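Local coordinates for segregation and condensation protein A (Thermococcus onnurineus, PDB 6IVH) that probably serves as the kleisin subunit of an archaeal Smc-based condensin that helps organise and segregate chromosomes, the chain here being its N-terminal domain, at residues Lys23-Pro26 and Trp27-Asp30; Ile31-Leu34 and Thr35-Ile39. All blocks are in the same frame, centred on the assembly; numbering follows the deposited sequence.

Contact 1: Lys23-Pro26 and Trp27-Asp30; sequences KVDP and WNID
Asp25 and Asn28 close a tight reverse turn, their CA atoms 5.4 Å apart. Pro26 and Trp27 occupy the corners with backbone angles near those of a type I beta turn, a place that the fixed phi of proline suits well. Asp25 O lies 3.2 Å from Asn28 N, and the carboxylate of Asp25 is carried toward Asn28 with CG anti to the backbone N (chi1 -179°). There the two side chains cross at about a right angle, the flat carboxylate and amide groups standing 69° apart.

Close packing of the turn comes from Ile29, which brings CG1 to 3.2 Å from Asp25 O, a carbon resting on a carbonyl oxygen, and to 4.0 Å from Pro26 O. The exposed indole of Trp27 runs outward, oblique to the Pro26 backbone.

The turn links helix 11-20 to strand 29-30. Val24 and Pro26 rest on Val19 of helix 11-20, while the backbone of Ile29 pairs with Tyr105 of the antiparallel strand 104-105, and the buried side chain of Ile29 packs against Phe107 and Leu110. Asp30 then caps helix 31-47, bonding Val32 N and forming a salt bridge with Arg103.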
loop_
_atom_site.group_PDB
_atom_site.type_symbol
_atom_site.label_atom_id
_atom_site.label_comp_id
_atom_site.label_asym_id
_atom_site.label_seq_id
_atom_site.Cartn_x
_atom_site.Cartn_y
_atom_site.Cartn_z
ATOM N N LYS A 23 2.043 12.979 -2.932
ATOM C CA LYS A 23 2.305 12.588 -1.554
ATOM C C LYS A 23 3.440 11.582 -1.423
ATOM O O LYS A 23 4.054 11.501 -0.353
ATOM C CB LYS A 23 1.042 12.009 -0.912
ATOM C CG LYS A 23 0.023 13.056 -0.497
ATOM C CD LYS A 23 -1.060 12.448 0.381
ATOM C CE LYS A 23 -1.997 13.514 0.929
ATOM N NZ LYS A 23 -1.277 14.536 1.740
ATOM N N VAL A 24 3.725 10.807 -2.471
ATOM C CA VAL A 24 4.853 9.886 -2.485
ATOM C C VAL A 24 5.641 10.118 -3.767
ATOM O O VAL A 24 5.115 10.611 -4.767
ATOM C CB VAL A 24 4.416 8.406 -2.381
ATOM C CG1 VAL A 24 3.430 8.212 -1.242
ATOM C CG2 VAL A 24 3.817 7.930 -3.692
ATOM N N ASP A 25 6.923 9.767 -3.726
ATOM C CA ASP A 25 7.747 9.830 -4.923
ATOM C C ASP A 25 7.712 8.481 -5.626
ATOM O O ASP A 25 8.146 7.480 -5.041
ATOM C CB ASP A 25 9.177 10.208 -4.586
ATOM C CG ASP A 25 10.051 10.314 -5.820
ATOM O OD1 ASP A 25 9.494 10.498 -6.921
ATOM O OD2 ASP A 25 11.291 10.233 -5.707
ATOM N N PRO A 26 7.213 8.407 -6.863
ATOM C CA PRO A 26 7.077 7.098 -7.523
ATOM C C PRO A 26 8.388 6.356 -7.692
ATOM O O PRO A 26 8.380 5.122 -7.791
ATOM C CB PRO A 26 6.457 7.454 -8.881
ATOM C CG PRO A 26 5.842 8.798 -8.689
ATOM C CD PRO A 26 6.686 9.506 -7.687
ATOM N N TRP A 27 9.520 7.061 -7.725
ATOM C CA TRP A 27 10.796 6.390 -7.930
ATOM C C TRP A 27 11.473 5.976 -6.627
ATOM O O TRP A 27 12.200 4.976 -6.618
ATOM C CB TRP A 27 11.738 7.272 -8.758
ATOM C CG TRP A 27 11.275 7.501 -10.180
ATOM C CD1 TRP A 27 10.896 8.690 -10.733
ATOM C CD2 TRP A 27 11.139 6.518 -11.218
ATOM N NE1 TRP A 27 10.539 8.512 -12.047
ATOM C CE2 TRP A 27 10.678 7.189 -12.370
ATOM C CE3 TRP A 27 11.363 5.139 -11.286
ATOM C CZ2 TRP A 27 10.436 6.529 -13.574
ATOM C CZ3 TRP A 27 11.120 4.485 -12.485
ATOM C CH2 TRP A 27 10.663 5.181 -13.611
ATOM N N ASN A 28 11.260 6.697 -5.521
ATOM C CA ASN A 28 11.730 6.229 -4.213
ATOM C C ASN A 28 10.572 6.294 -3.209
ATOM O O ASN A 28 10.267 7.316 -2.592
ATOM C CB ASN A 28 13.018 6.983 -3.754
ATOM C CG ASN A 28 12.769 8.358 -3.131
ATOM O OD1 ASN A 28 11.824 9.063 -3.466
ATOM N ND2 ASN A 28 13.657 8.747 -2.220
ATOM N N ILE A 29 9.892 5.166 -3.056
ATOM C CA ILE A 29 8.800 5.043 -2.100
ATOM C C ILE A 29 9.357 4.480 -0.803
ATOM O O ILE A 29 10.090 3.484 -0.812
ATOM C CB ILE A 29 7.679 4.144 -2.650
ATOM C CG1 ILE A 29 7.222 4.619 -4.031
ATOM C CG2 ILE A 29 6.510 4.102 -1.680
ATOM C CD1 ILE A 29 6.078 3.805 -4.591
ATOM N N ASP A 30 9.017 5.114 0.316
ATOM C CA ASP A 30 9.373 4.599 1.635
ATOM C C ASP A 30 8.205 3.761 2.141
ATOM O O ASP A 30 7.150 4.303 2.486
ATOM C CB ASP A 30 9.699 5.743 2.594
ATOM C CG ASP A 30 10.406 5.268 3.855
ATOM O OD1 ASP A 30 10.232 4.093 4.241
ATOM O OD2 ASP A 30 11.142 6.077 4.463
#

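Contact 2: Ile31-Leu34 and Thr35-Ile39; sequences IVDL and TEKYI
Thr35 reaches back to Ile31 O in the first turns of helix 31-47, in the kleisin's helical N-terminal domain: an i to i-4 side chain-to-backbone bond that doubles the helical one. The hydroxyl makes the closer approach: Thr35 OG1 stands 2.5 Å from Ile31 O, nearly in line with the carbonyl (168°), whereas Thr35 N reaches the same oxygen at 3.2 Å in a weak, bent bond. With OG1 anti to the carbonyl carbon (chi1 -59°), the hydroxyl is directed at the preceding turn; Leu63 O of helix 54-72 is its second partner, and one proton can serve only one carbonyl fully at a time. A valine lacks the hydroxyl that both carbonyls share, and here would probably leave Ile31 O mainly the weak amide bond and slacken the tie to helix 54-72.

Tyr38 N donates to Leu34 O at 2.9 Å. Tyr38 OH bonds Ala56 O and the side chain packs against Ala59, Leu63, Pro11 and Ile14, while Leu34 packs on Leu15 and Leu18. Lys37 lays CG 3.2 Å from Asp33 O and bends at its last torsion (chi4 73°), bringing NZ to 3.1 Å from Asp33 O, a weak bond, while Asp33 OD2 stays 4.8 Å from NZ.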
loop_
_atom_site.group_PDB
_atom_site.type_symbol
_atom_site.label_atom_id
_atom_site.label_comp_id
_atom_site.label_asym_id
_atom_site.label_seq_id
_atom_site.Cartn_x
_atom_site.Cartn_y
_atom_site.Cartn_z
ATOM N N ILE A 31 8.393 2.437 2.189
ATOM C CA ILE A 31 7.291 1.537 2.526
ATOM C C ILE A 31 6.808 1.773 3.952
ATOM O O ILE A 31 5.637 1.524 4.268
ATOM C CB ILE A 31 7.709 0.068 2.302
ATOM C CG1 ILE A 31 6.496 -0.859 2.388
ATOM C CG2 ILE A 31 8.753 -0.359 3.316
ATOM C CD1 ILE A 31 5.430 -0.557 1.366
ATOM N N VAL A 32 7.686 2.259 4.831
ATOM C CA VAL A 32 7.267 2.600 6.186
ATOM C C VAL A 32 6.412 3.861 6.172
ATOM O O VAL A 32 5.356 3.925 6.813
ATOM C CB VAL A 32 8.494 2.756 7.102
ATOM C CG1 VAL A 32 8.069 3.185 8.499
ATOM C CG2 VAL A 32 9.284 1.455 7.157
ATOM N N ASP A 33 6.850 4.879 5.431
ATOM C CA ASP A 33 6.075 6.110 5.341
ATOM C C ASP A 33 4.843 5.934 4.463
ATOM O O ASP A 33 3.826 6.600 4.686
ATOM C CB ASP A 33 6.953 7.243 4.809
ATOM C CG ASP A 33 8.182 7.478 5.667
ATOM O OD1 ASP A 33 8.165 7.087 6.854
ATOM O OD2 ASP A 33 9.165 8.056 5.154
ATOM N N LEU A 34 4.912 5.043 3.469
ATOM C CA LEU A 34 3.776 4.825 2.579
ATOM C C LEU A 34 2.629 4.119 3.289
ATOM O O LEU A 34 1.460 4.353 2.956
ATOM C CB LEU A 34 4.220 4.021 1.354
ATOM C CG LEU A 34 3.236 3.726 0.213
ATOM C CD1 LEU A 34 2.391 2.478 0.469
ATOM C CD2 LEU A 34 2.349 4.930 -0.060
ATOM N N THR A 35 2.938 3.256 4.259
ATOM C CA THR A 35 1.905 2.430 4.877
ATOM C C THR A 35 0.864 3.283 5.595
ATOM O O THR A 35 -0.344 3.087 5.416
ATOM C CB THR A 35 2.542 1.429 5.840
ATOM O OG1 THR A 35 3.459 0.598 5.117
ATOM C CG2 THR A 35 1.473 0.556 6.482
ATOM N N GLU A 36 1.309 4.245 6.405
ATOM C CA GLU A 36 0.347 5.057 7.142
ATOM C C GLU A 36 -0.366 6.051 6.233
ATOM O O GLU A 36 -1.525 6.393 6.487
ATOM C CB GLU A 36 1.032 5.779 8.306
ATOM C CG GLU A 36 0.063 6.424 9.307
ATOM C CD GLU A 36 -0.865 5.420 9.982
ATOM O OE1 GLU A 36 -0.523 4.219 10.024
ATOM O OE2 GLU A 36 -1.934 5.839 10.476
ATOM N N LYS A 37 0.298 6.522 5.172
ATOM C CA LYS A 37 -0.390 7.355 4.189
ATOM C C LYS A 37 -1.520 6.583 3.519
ATOM O O LYS A 37 -2.596 7.137 3.259
ATOM C CB LYS A 37 0.598 7.870 3.142
ATOM C CG LYS A 37 1.694 8.771 3.692
ATOM C CD LYS A 37 2.543 9.342 2.565
ATOM C CE LYS A 37 3.686 10.193 3.099
ATOM N NZ LYS A 37 4.757 9.362 3.710
ATOM N N TYR A 38 -1.294 5.297 3.236
ATOM C CA TYR A 38 -2.357 4.451 2.705
ATOM C C TYR A 38 -3.493 4.306 3.709
ATOM O O TYR A 38 -4.672 4.384 3.342
ATOM C CB TYR A 38 -1.792 3.079 2.332
ATOM C CG TYR A 38 -2.809 2.113 1.764
ATOM C CD1 TYR A 38 -3.551 1.281 2.595
ATOM C CD2 TYR A 38 -3.015 2.023 0.395
ATOM C CE1 TYR A 38 -4.478 0.396 2.075
ATOM C CE2 TYR A 38 -3.938 1.144 -0.132
ATOM C CZ TYR A 38 -4.666 0.332 0.711
ATOM O OH TYR A 38 -5.586 -0.546 0.184
ATOM N N ILE A 39 -3.157 4.088 4.981
ATOM C CA ILE A 39 -4.184 3.932 6.006
ATOM C C ILE A 39 -4.914 5.250 6.237
ATOM O O ILE A 39 -6.133 5.269 6.449
ATOM C CB ILE A 39 -3.556 3.390 7.302
ATOM C CG1 ILE A 39 -3.056 1.958 7.084
ATOM C CG2 ILE A 39 -4.546 3.460 8.453
ATOM C CD1 ILE A 39 -2.412 1.338 8.306
#

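Contact 1 delivers the chain into contact 2: the loop and short strand of 23-30 run directly into helix 31-47, and the centres of the two contacts lie about 11 Å apart. Leu34 joins them, meeting Val24 and Ile29. Its CD2 is 3.7 Å from Val24 CG1, and its CG is 3.8 Å from Ile29 CG2, both apolar packing. Lys37 adds a second link, with CE 3.7 Å from Lys23 O. At the junction, Asp30 OD2 comes close to Asp33 OD2, a gathering of negative charge that Arg103 probably eases. Together the two contacts place the loop after helix 11-20, strand 29-30 and the first turns of helix 31-47 against one another.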